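Side-chain contacts in arginase (Thermus thermophilus, PDB 2EF5), which probably catalyses the manganese-dependent hydrolysis of L-arginine to L-ornithine and urea: residues Arg30-Glu33 and Gln34-Leu38; Lys175-Leu178 and Lys179-Gly182. All blocks are in the same frame, centred on the assembly; numbering follows the deposited sequence.

Contact 1. Residues Arg30-Glu33 and Gln34-Leu38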
loop_
_atom_site.group_PDB
_atom_site.type_symbol
_atom_site.label_atom_id
_atom_site.label_comp_id
_atom_site.label_asym_id
_atom_site.label_seq_id
_atom_site.Cartn_x
_atom_site.Cartn_y
_atom_site.Cartn_z
ATOM N N ARG A 30 0.409 13.979 48.635
ATOM C CA ARG A 30 1.223 15.168 48.894
ATOM C C ARG A 30 1.597 15.988 47.657
ATOM O O ARG A 30 2.718 16.470 47.532
ATOM C CB ARG A 30 2.492 14.766 49.658
ATOM C CG ARG A 30 2.198 13.958 50.917
ATOM C CD ARG A 30 3.460 13.597 51.678
ATOM N NE ARG A 30 4.133 14.783 52.202
ATOM C CZ ARG A 30 5.270 15.281 51.722
ATOM N NH1 ARG A 30 5.878 14.695 50.695
ATOM N NH2 ARG A 30 5.792 16.376 52.264
ATOM N N LEU A 31 0.650 16.147 46.744
ATOM C CA LEU A 31 0.889 16.926 45.538
ATOM C C LEU A 31 1.336 18.333 45.921
ATOM O O LEU A 31 2.288 18.884 45.379
ATOM C CB LEU A 31 -0.401 17.023 44.716
ATOM C CG LEU A 31 -0.466 18.160 43.687
ATOM C CD1 LEU A 31 0.550 17.910 42.583
ATOM C CD2 LEU A 31 -1.882 18.260 43.121
ATOM N N LEU A 32 0.622 18.897 46.878
ATOM C CA LEU A 32 0.863 20.243 47.352
ATOM C C LEU A 32 2.216 20.448 48.034
ATOM O O LEU A 32 2.957 21.367 47.695
ATOM C CB LEU A 32 -0.274 20.613 48.287
ATOM C CG LEU A 32 -0.722 22.062 48.221
ATOM C CD1 LEU A 32 -2.221 22.129 48.479
ATOM C CD2 LEU A 32 0.074 22.886 49.226
ATOM N N GLU A 33 2.532 19.599 48.998
ATOM C CA GLU A 33 3.801 19.705 49.703
ATOM C C GLU A 33 4.969 19.576 48.720
ATOM O O GLU A 33 5.953 20.312 48.810
ATOM C CB GLU A 33 3.908 18.615 50.774
ATOM C CG GLU A 33 2.867 18.683 51.893
ATOM C CD GLU A 33 1.424 18.509 51.412
ATOM O OE1 GLU A 33 1.199 17.933 50.326
ATOM O OE2 GLU A 33 0.505 18.939 52.143
ATOM N N GLN A 34 4.858 18.648 47.771
ATOM C CA GLN A 34 5.932 18.443 46.806
ATOM C C GLN A 34 6.057 19.590 45.812
ATOM O O GLN A 34 7.150 19.872 45.327
ATOM C CB GLN A 34 5.757 17.104 46.081
ATOM C CG GLN A 34 5.774 15.904 47.031
ATOM C CD GLN A 34 5.767 14.575 46.304
ATOM O OE1 GLN A 34 6.767 14.172 45.719
ATOM N NE2 GLN A 34 4.632 13.890 46.334
ATOM N N LEU A 35 4.948 20.253 45.502
ATOM C CA LEU A 35 5.009 21.389 44.592
ATOM C C LEU A 35 5.780 22.517 45.280
ATOM O O LEU A 35 6.539 23.249 44.636
ATOM C CB LEU A 35 3.602 21.860 44.210
ATOM C CG LEU A 35 2.933 21.041 43.095
ATOM C CD1 LEU A 35 1.500 21.503 42.901
ATOM C CD2 LEU A 35 3.715 21.191 41.802
ATOM N N GLU A 36 5.591 22.648 46.592
ATOM C CA GLU A 36 6.292 23.672 47.356
ATOM C C GLU A 36 7.784 23.336 47.427
ATOM O O GLU A 36 8.630 24.227 47.309
ATOM C CB GLU A 36 5.713 23.794 48.771
ATOM C CG GLU A 36 4.240 24.209 48.808
ATOM C CD GLU A 36 3.708 24.381 50.224
ATOM O OE1 GLU A 36 4.011 23.525 51.087
ATOM O OE2 GLU A 36 2.972 25.362 50.469
ATOM N N ASP A 37 8.116 22.058 47.616
ATOM C CA ASP A 37 9.524 21.657 47.679
ATOM C C ASP A 37 10.197 22.033 46.364
ATOM O O ASP A 37 11.405 22.276 46.307
ATOM C CB ASP A 37 9.669 20.144 47.881
ATOM C CG ASP A 37 9.097 19.673 49.191
ATOM O OD1 ASP A 37 8.975 20.494 50.119
ATOM O OD2 ASP A 37 8.783 18.469 49.299
ATOM N N LEU A 38 9.397 22.075 45.308
ATOM C CA LEU A 38 9.888 22.397 43.980
ATOM C C LEU A 38 10.095 23.905 43.809
ATOM O O LEU A 38 10.631 24.361 42.796
ATOM C CB LEU A 38 8.899 21.865 42.941
ATOM C CG LEU A 38 9.375 21.639 41.509
ATOM C CD1 LEU A 38 10.587 20.725 41.505
ATOM C CD2 LEU A 38 8.239 21.014 40.702
HETATM O O HOH W 1 8.030 16.993 51.058
HETATM O O HOH W 2 6.295 21.848 51.618
#
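The guanidinium of Arg30 and the carboxamide of Gln34 lie with their planes only 18° apart, although the two side chains cross at about a right angle. Their closest approach is NH1 of Arg30 to CG of Gln34, 3.9 Å, and that methylene comes in obliquely to the guanidinium. At the guanidinium edge, in its plane, a water accepts a bond from Arg30 NH2 at 2.6 Å. It also points to Asp37 OD2, but at 2.4 Å that leg is suspiciously short and the bridge is doubtful in detail.

Arg30 is the N-cap, and its carbonyl is held twice by Gln34. The backbone N of Gln34 bonds to Arg30 O at 3.1 Å, while NE2 adds a weak bond to the same oxygen at 3.4 Å. CG of Gln34 sits anti to its carbonyl carbon (chi1 -60°), and the extended chain then runs back past Arg30 O towards the helix start, where NE2 weakly bonds Ala29 O as well. With an alanine in place of this glutamine, the carbonyls of Arg30 and Ala29 would probably lose their side-chain amide donor, and the cover over Val278 and Leu282 would thin.

One residue further along the helix, Leu35 N bonds to Leu31 O at 3.0 Å, and their CD1 methyls meet at 3.7 Å. On another side of the helix, CD2 of Leu32 touches OE2 of Glu36 at 4.0 Å.

The buried leucines fix the helix to the fold: Leu31 and Leu35 press on strand 87-93 and helix 272-284, whereas Leu32, Leu35 and Glu36 rest on strand 41-47.

Contact 2. Residues Lys175-Leu178 and Lys179-Gly182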
loop_
_atom_site.group_PDB
_atom_site.type_symbol
_atom_site.label_atom_id
_atom_site.label_comp_id
_atom_site.label_asym_id
_atom_site.label_seq_id
_atom_site.Cartn_x
_atom_site.Cartn_y
_atom_site.Cartn_z
ATOM N N LYS A 175 -13.733 7.205 15.816
ATOM C CA LYS A 175 -12.760 7.185 14.736
ATOM C C LYS A 175 -13.208 8.119 13.617
ATOM O O LYS A 175 -12.420 8.934 13.126
ATOM C CB LYS A 175 -12.589 5.757 14.213
ATOM C CG LYS A 175 -12.173 4.772 15.298
ATOM C CD LYS A 175 -11.851 3.401 14.733
ATOM C CE LYS A 175 -11.546 2.408 15.840
ATOM N NZ LYS A 175 -11.195 1.064 15.311
ATOM N N ARG A 176 -14.477 8.010 13.226
ATOM C CA ARG A 176 -15.025 8.862 12.174
ATOM C C ARG A 176 -14.904 10.345 12.521
ATOM O O ARG A 176 -14.389 11.136 11.728
ATOM C CB ARG A 176 -16.503 8.535 11.915
ATOM C CG ARG A 176 -16.749 7.339 11.008
ATOM C CD ARG A 176 -18.212 7.254 10.538
ATOM N NE ARG A 176 -19.155 7.027 11.632
ATOM C CZ ARG A 176 -19.830 7.985 12.266
ATOM N NH1 ARG A 176 -19.679 9.257 11.919
ATOM N NH2 ARG A 176 -20.655 7.666 13.253
ATOM N N LEU A 177 -15.380 10.718 13.705
ATOM C CA LEU A 177 -15.336 12.109 14.137
ATOM C C LEU A 177 -13.909 12.651 14.203
ATOM O O LEU A 177 -13.636 13.774 13.768
ATOM C CB LEU A 177 -16.023 12.260 15.499
ATOM C CG LEU A 177 -17.525 11.977 15.514
ATOM C CD1 LEU A 177 -18.055 12.140 16.924
ATOM C CD2 LEU A 177 -18.240 12.925 14.559
ATOM N N LEU A 178 -12.997 11.855 14.753
ATOM C CA LEU A 178 -11.604 12.275 14.851
ATOM C C LEU A 178 -11.025 12.537 13.456
ATOM O O LEU A 178 -10.380 13.563 13.224
ATOM C CB LEU A 178 -10.777 11.206 15.575
ATOM C CG LEU A 178 -11.008 11.104 17.087
ATOM C CD1 LEU A 178 -10.431 9.806 17.619
ATOM C CD2 LEU A 178 -10.373 12.307 17.782
ATOM N N LYS A 179 -11.259 11.624 12.521
ATOM C CA LYS A 179 -10.743 11.824 11.169
ATOM C C LYS A 179 -11.409 13.021 10.496
ATOM O O LYS A 179 -10.738 13.845 9.875
ATOM C CB LYS A 179 -10.934 10.561 10.329
ATOM C CG LYS A 179 -9.969 9.455 10.712
ATOM C CD LYS A 179 -9.827 8.422 9.607
ATOM C CE LYS A 179 -8.593 7.558 9.840
ATOM N NZ LYS A 179 -7.345 8.381 9.876
ATOM N N GLU A 180 -12.728 13.115 10.629
ATOM C CA GLU A 180 -13.474 14.226 10.051
ATOM C C GLU A 180 -12.942 15.551 10.581
ATOM O O GLU A 180 -12.718 16.493 9.819
ATOM C CB GLU A 180 -14.959 14.116 10.405
ATOM C CG GLU A 180 -15.809 13.321 9.425
ATOM C CD GLU A 180 -17.257 13.182 9.885
ATOM O OE1 GLU A 180 -17.821 14.179 10.387
ATOM O OE2 GLU A 180 -17.830 12.082 9.737
ATOM N N ALA A 181 -12.747 15.615 11.895
ATOM C CA ALA A 181 -12.270 16.829 12.549
ATOM C C ALA A 181 -10.790 17.121 12.304
ATOM O O ALA A 181 -10.338 18.242 12.519
ATOM C CB ALA A 181 -12.542 16.747 14.049
ATOM N N GLY A 182 -10.037 16.118 11.865
ATOM C CA GLY A 182 -8.623 16.331 11.605
ATOM C C GLY A 182 -7.759 16.423 12.857
ATOM O O GLY A 182 -6.767 17.155 12.886
#
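Lys179, Leu178 and Glu180 carry most of this contact: Lys179 and Glu180 lean back on the preceding turn, while Leu178 receives the helix end. Lys179 bonds through its backbone N to Lys175 O at 3.0 Å and lays CG against the same oxygen at 3.5 Å. From there its chain leads off the helix and bends only at the last torsion (chi4 -59°), taking the ammonium to the ring of Phe290 of the second subunit in a cation-pi contact.

Leu178 contributes chiefly its carbonyl. Gly182 N reaches Leu178 O at 2.9 Å, a weak bond, and the NH of the residue after Gly182 turns back to that oxygen too. With the positive phi of Gly182 (75°) and its weak bond to Lys179 O, this is a Schellman motif ending helix 172-181. The leucine side chain is buried and packs on Phe123.

Glu180 donates its backbone N to Arg176 O at 2.8 Å, with CB against that oxygen at 3.3 Å. Its side chain runs beside that of Arg176, both pointing the same way. OE2 stands at the guanidinium edge, near its plane, but 4.0 Å from Arg176 NH1, and the two planes differ by 36°.

At that separation the pair falls beyond a salt bridge, so its attraction is presumably only general. It may still temper the charge where Arg176 NH2 comes close to Arg176 NH2 of the third subunit. Lys175 NZ, by contrast, forms a true salt bridge to Phe290 OXT of the second subunit; the two lysines thus both reach across to that subunit.

Contact 1 precedes contact 2 along the chain, and the two lie on opposite sides of its centre, 39 Å apart between centres and about 27 Å between nearest atoms. Each sits on a helix that leads into an outermost strand of the eight-stranded parallel sheet of the arginase fold: helix 31-37 runs into strand 41-47, and helix 172-181, within a beta-alpha-beta unit, into strand 184-187. The two helices therefore flank opposite margins of one sheet. Their surroundings differ. No other subunit touches contact 1, whereas contact 2 faces two neighbouring subunits and brings Leu178 to about 9 Å, side chain to side chain, from the manganese ligand Asp122.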